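Dihydroneopterin triphosphate diphosphatase (PDB 5U7F) probably hydrolyses dihydroneopterin triphosphate to the monophosphate and pyrophosphate for folate biosynthesis, and can also cleave nucleoside triphosphates, preferring dATP. Local coordinates at residues V24-R29 and Q140-F145. Residues are numbered along the deposited sequence; the frame is centred on the assembly and turned at random.
Sequences VLMLQR and QAIEQF
Ile142 reaches from helix 136-147 to strand 23-29 with a single methyl group, CD1, which meets two side chains of the strand. Ile142 CD1 lies 4.1 Å from Val24 CG1 and, equally, 4.1 Å from Met26 SD, and no hydrogen bond joins the two segments: the contact is purely apolar and buried. The backbones stay well apart, Val24 CA and Ile142 CA being 8.0 Å from each other, which suits the long arm of isoleucine. That arm is extended at its outer bond (chi2 170°), carrying CD1 straight out from the helix. Val24 answers with a short, beta-branched side chain aimed at the helix, one well suited to a strand. Met26, two residues on and therefore on the same face, starts out less directly; its unbranched chain bends at chi1 and chi2, -61° and -63°, and these two turns bring the polarisable sulfur over to the isoleucine methyl. Ala129 of helix 126-132 touches all three contact residues, a small residue that suits a place where side chains of helix and strand converge, while Ala141, next to Ile142, rests on Leu13 and Val15 of strand 10-18. Backbone hydrogen bonds to Leu124 and Lys122 hold Val24 and Met26 in the sheet beside strand 118-125. Farther along the segment, Arg29, which probably binds substrate, is salt-bridged to Asp31. Such packing of a C-terminal helix on the central mixed sheet belongs to the alpha/beta/alpha sandwich of the Nudix fold.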
ATOM      1  N   VAL A  24       7.922   5.141  -8.198  1.00 24.36           N
ATOM      2  CA  VAL A  24       7.023   4.519  -7.215  1.00 18.67           C
ATOM      3  C   VAL A  24       7.812   3.928  -6.054  1.00 15.99           C
ATOM      4  O   VAL A  24       8.792   3.230  -6.263  1.00 17.50           O
ATOM      5  CB  VAL A  24       6.194   3.428  -7.885  1.00 15.41           C
ATOM      6  CG1 VAL A  24       5.328   2.719  -6.907  1.00 17.09           C
ATOM      7  CG2 VAL A  24       5.327   4.063  -8.961  1.00 17.81           C
ATOM      8  N   LEU A  25       7.393   4.291  -4.850  1.00 14.92           N
ATOM      9  CA  LEU A  25       8.013   3.857  -3.627  1.00 14.43           C
ATOM     10  C   LEU A  25       7.586   2.442  -3.294  1.00 15.27           C
ATOM     11  O   LEU A  25       6.400   2.185  -3.125  1.00 14.99           O
ATOM     12  CB  LEU A  25       7.630   4.815  -2.500  1.00 13.48           C
ATOM     13  CG  LEU A  25       8.064   4.366  -1.106  1.00 19.52           C
ATOM     14  CD1 LEU A  25       9.584   4.323  -0.987  1.00 19.61           C
ATOM     15  CD2 LEU A  25       7.448   5.200  -0.025  1.00 19.18           C
ATOM     16  N   MET A  26       8.551   1.537  -3.211  1.00 14.97           N
ATOM     17  CA  MET A  26       8.252   0.139  -2.914  1.00 15.55           C
ATOM     18  C   MET A  26       8.986  -0.291  -1.665  1.00 18.20           C
ATOM     19  O   MET A  26      10.162   0.078  -1.448  1.00 18.02           O
ATOM     20  CB  MET A  26       8.622  -0.717  -4.102  1.00 17.82           C
ATOM     21  CG  MET A  26       7.843  -0.364  -5.347  1.00 18.98           C
ATOM     22  SD  MET A  26       6.046  -0.633  -5.185  1.00 21.62           S
ATOM     23  CE  MET A  26       6.063  -2.399  -5.003  1.00 25.50           C
ATOM     24  N   LEU A  27       8.291  -1.089  -0.855  1.00 15.68           N
ATOM     25  CA  LEU A  27       8.720  -1.407   0.488  1.00 19.68           C
ATOM     26  C   LEU A  27       8.805  -2.922   0.631  1.00 19.53           C
ATOM     27  O   LEU A  27       7.919  -3.628   0.204  1.00 17.30           O
ATOM     28  CB  LEU A  27       7.750  -0.819   1.509  1.00 15.53           C
ATOM     29  CG  LEU A  27       7.430   0.670   1.414  1.00 21.75           C
ATOM     30  CD1 LEU A  27       6.216   1.021   2.224  1.00 25.29           C
ATOM     31  CD2 LEU A  27       8.604   1.435   1.924  1.00 20.16           C
ATOM     32  N   GLN A  28       9.889  -3.384   1.230  1.00 14.05           N
ATOM     33  CA  GLN A  28      10.198  -4.816   1.392  1.00 15.23           C
ATOM     34  C   GLN A  28       9.556  -5.393   2.649  1.00 17.20           C
ATOM     35  O   GLN A  28       9.860  -4.955   3.745  1.00 18.66           O
ATOM     36  CB  GLN A  28      11.708  -5.004   1.456  1.00 22.89           C
ATOM     37  CG  GLN A  28      12.104  -6.467   1.475  1.00 21.89           C
ATOM     38  CD  GLN A  28      13.608  -6.632   1.502  1.00 25.69           C
ATOM     39  OE1 GLN A  28      14.321  -5.793   2.044  1.00 22.36           O
ATOM     40  NE2 GLN A  28      14.087  -7.726   0.934  1.00 23.11           N
ATOM     41  N   ARG A  29       8.658  -6.371   2.523  1.00 17.71           N
ATOM     42  CA  ARG A  29       7.976  -6.868   3.719  1.00 16.99           C
ATOM     43  C   ARG A  29       8.883  -7.658   4.663  1.00 23.28           C
ATOM     44  O   ARG A  29       9.888  -8.242   4.241  1.00 19.41           O
ATOM     45  CB  ARG A  29       6.784  -7.752   3.355  1.00 20.09           C
ATOM     46  CG  ARG A  29       5.644  -6.983   2.761  1.00 21.11           C
ATOM     47  CD  ARG A  29       4.397  -7.877   2.668  1.00 32.39           C
ATOM     48  NE  ARG A  29       3.928  -8.284   3.992  1.00 31.18           N
ATOM     49  CZ  ARG A  29       3.241  -7.494   4.817  1.00 42.90           C
ATOM     50  NH1 ARG A  29       2.939  -6.247   4.459  1.00 35.10           N
ATOM     51  NH2 ARG A  29       2.851  -7.941   6.008  1.00 42.77           N
ATOM     52  N   GLN A 140      -1.760  -3.756 -10.585  1.00 16.59           N
ATOM     53  CA  GLN A 140      -2.807  -3.125 -11.381  1.00 16.40           C
ATOM     54  C   GLN A 140      -2.994  -1.649 -10.984  1.00 16.58           C
ATOM     55  O   GLN A 140      -3.211  -0.783 -11.834  1.00 17.94           O
ATOM     56  CB  GLN A 140      -4.122  -3.893 -11.237  1.00 16.96           C
ATOM     57  CG  GLN A 140      -5.219  -3.414 -12.190  1.00 31.72           C
ATOM     58  CD  GLN A 140      -6.510  -4.263 -12.132  1.00 24.61           C
ATOM     59  OE1 GLN A 140      -7.614  -3.732 -12.248  1.00 46.57           O
ATOM     60  NE2 GLN A 140      -6.357  -5.564 -11.992  1.00 30.79           N
ATOM     61  N   ALA A 141      -2.875  -1.349  -9.697  1.00 16.41           N
ATOM     62  CA  ALA A 141      -3.057   0.011  -9.228  1.00 14.76           C
ATOM     63  C   ALA A 141      -1.930   0.904  -9.757  1.00 15.23           C
ATOM     64  O   ALA A 141      -2.188   2.011 -10.193  1.00 15.74           O
ATOM     65  CB  ALA A 141      -3.127   0.058  -7.708  1.00 16.15           C
ATOM     66  N   ILE A 142      -0.703   0.405  -9.735  1.00 13.50           N
ATOM     67  CA  ILE A 142       0.437   1.166 -10.270  1.00 13.17           C
ATOM     68  C   ILE A 142       0.178   1.439 -11.764  1.00 16.98           C
ATOM     69  O   ILE A 142       0.333   2.570 -12.252  1.00 15.80           O
ATOM     70  CB  ILE A 142       1.763   0.405 -10.041  1.00 14.80           C
ATOM     71  CG1 ILE A 142       2.081   0.364  -8.548  1.00 19.66           C
ATOM     72  CG2 ILE A 142       2.955   1.086 -10.808  1.00 19.45           C
ATOM     73  CD1 ILE A 142       3.244  -0.588  -8.198  1.00 17.31           C
ATOM     74  N   GLU A 143      -0.263   0.415 -12.482  1.00 22.18           N
ATOM     75  CA  GLU A 143      -0.466   0.530 -13.928  1.00 19.50           C
ATOM     76  C   GLU A 143      -1.544   1.541 -14.260  1.00 25.00           C
ATOM     77  O   GLU A 143      -1.383   2.377 -15.169  1.00 26.51           O
ATOM     78  CB  GLU A 143      -0.808  -0.820 -14.554  1.00 22.50           C
ATOM     79  CG  GLU A 143       0.363  -1.823 -14.516  1.00 28.27           C
ATOM     80  CD  GLU A 143       0.033  -3.234 -15.019  1.00 30.23           C
ATOM     81  OE1 GLU A 143      -1.123  -3.702 -14.886  1.00 36.02           O
ATOM     82  OE2 GLU A 143       0.963  -3.903 -15.530  1.00 35.26           O
ATOM     83  N   GLN A 144      -2.620   1.525 -13.500  1.00 23.09           N
ATOM     84  CA  GLN A 144      -3.760   2.342 -13.857  1.00 21.15           C
ATOM     85  C   GLN A 144      -3.694   3.769 -13.327  1.00 25.77           C
ATOM     86  O   GLN A 144      -4.338   4.653 -13.896  1.00 21.67           O
ATOM     87  CB  GLN A 144      -5.042   1.647 -13.384  1.00 22.23           C
ATOM     88  CG  GLN A 144      -5.291   0.363 -14.142  1.00 29.75           C
ATOM     89  CD  GLN A 144      -6.596  -0.313 -13.727  1.00 45.00           C
ATOM     90  OE1 GLN A 144      -7.179   0.025 -12.690  1.00 34.54           O
ATOM     91  NE2 GLN A 144      -7.060  -1.268 -14.538  1.00 49.24           N
ATOM     92  N   PHE A 145      -2.927   4.023 -12.264  1.00 24.37           N
ATOM     93  CA  PHE A 145      -2.970   5.337 -11.627  1.00 21.88           C
ATOM     94  C   PHE A 145      -1.632   6.053 -11.574  1.00 21.29           C
ATOM     95  O   PHE A 145      -1.592   7.242 -11.284  1.00 29.89           O
ATOM     96  CB  PHE A 145      -3.552   5.209 -10.221  1.00 21.04           C
ATOM     97  CG  PHE A 145      -5.031   4.921 -10.214  1.00 26.02           C
ATOM     98  CD1 PHE A 145      -5.963   5.958 -10.256  1.00 30.73           C
ATOM     99  CD2 PHE A 145      -5.493   3.625 -10.216  1.00 23.13           C
ATOM    100  CE1 PHE A 145      -7.334   5.691 -10.279  1.00 29.57           C
ATOM    101  CE2 PHE A 145      -6.857   3.358 -10.227  1.00 22.13           C
ATOM    102  CZ  PHE A 145      -7.772   4.386 -10.266  1.00 30.84           C
TER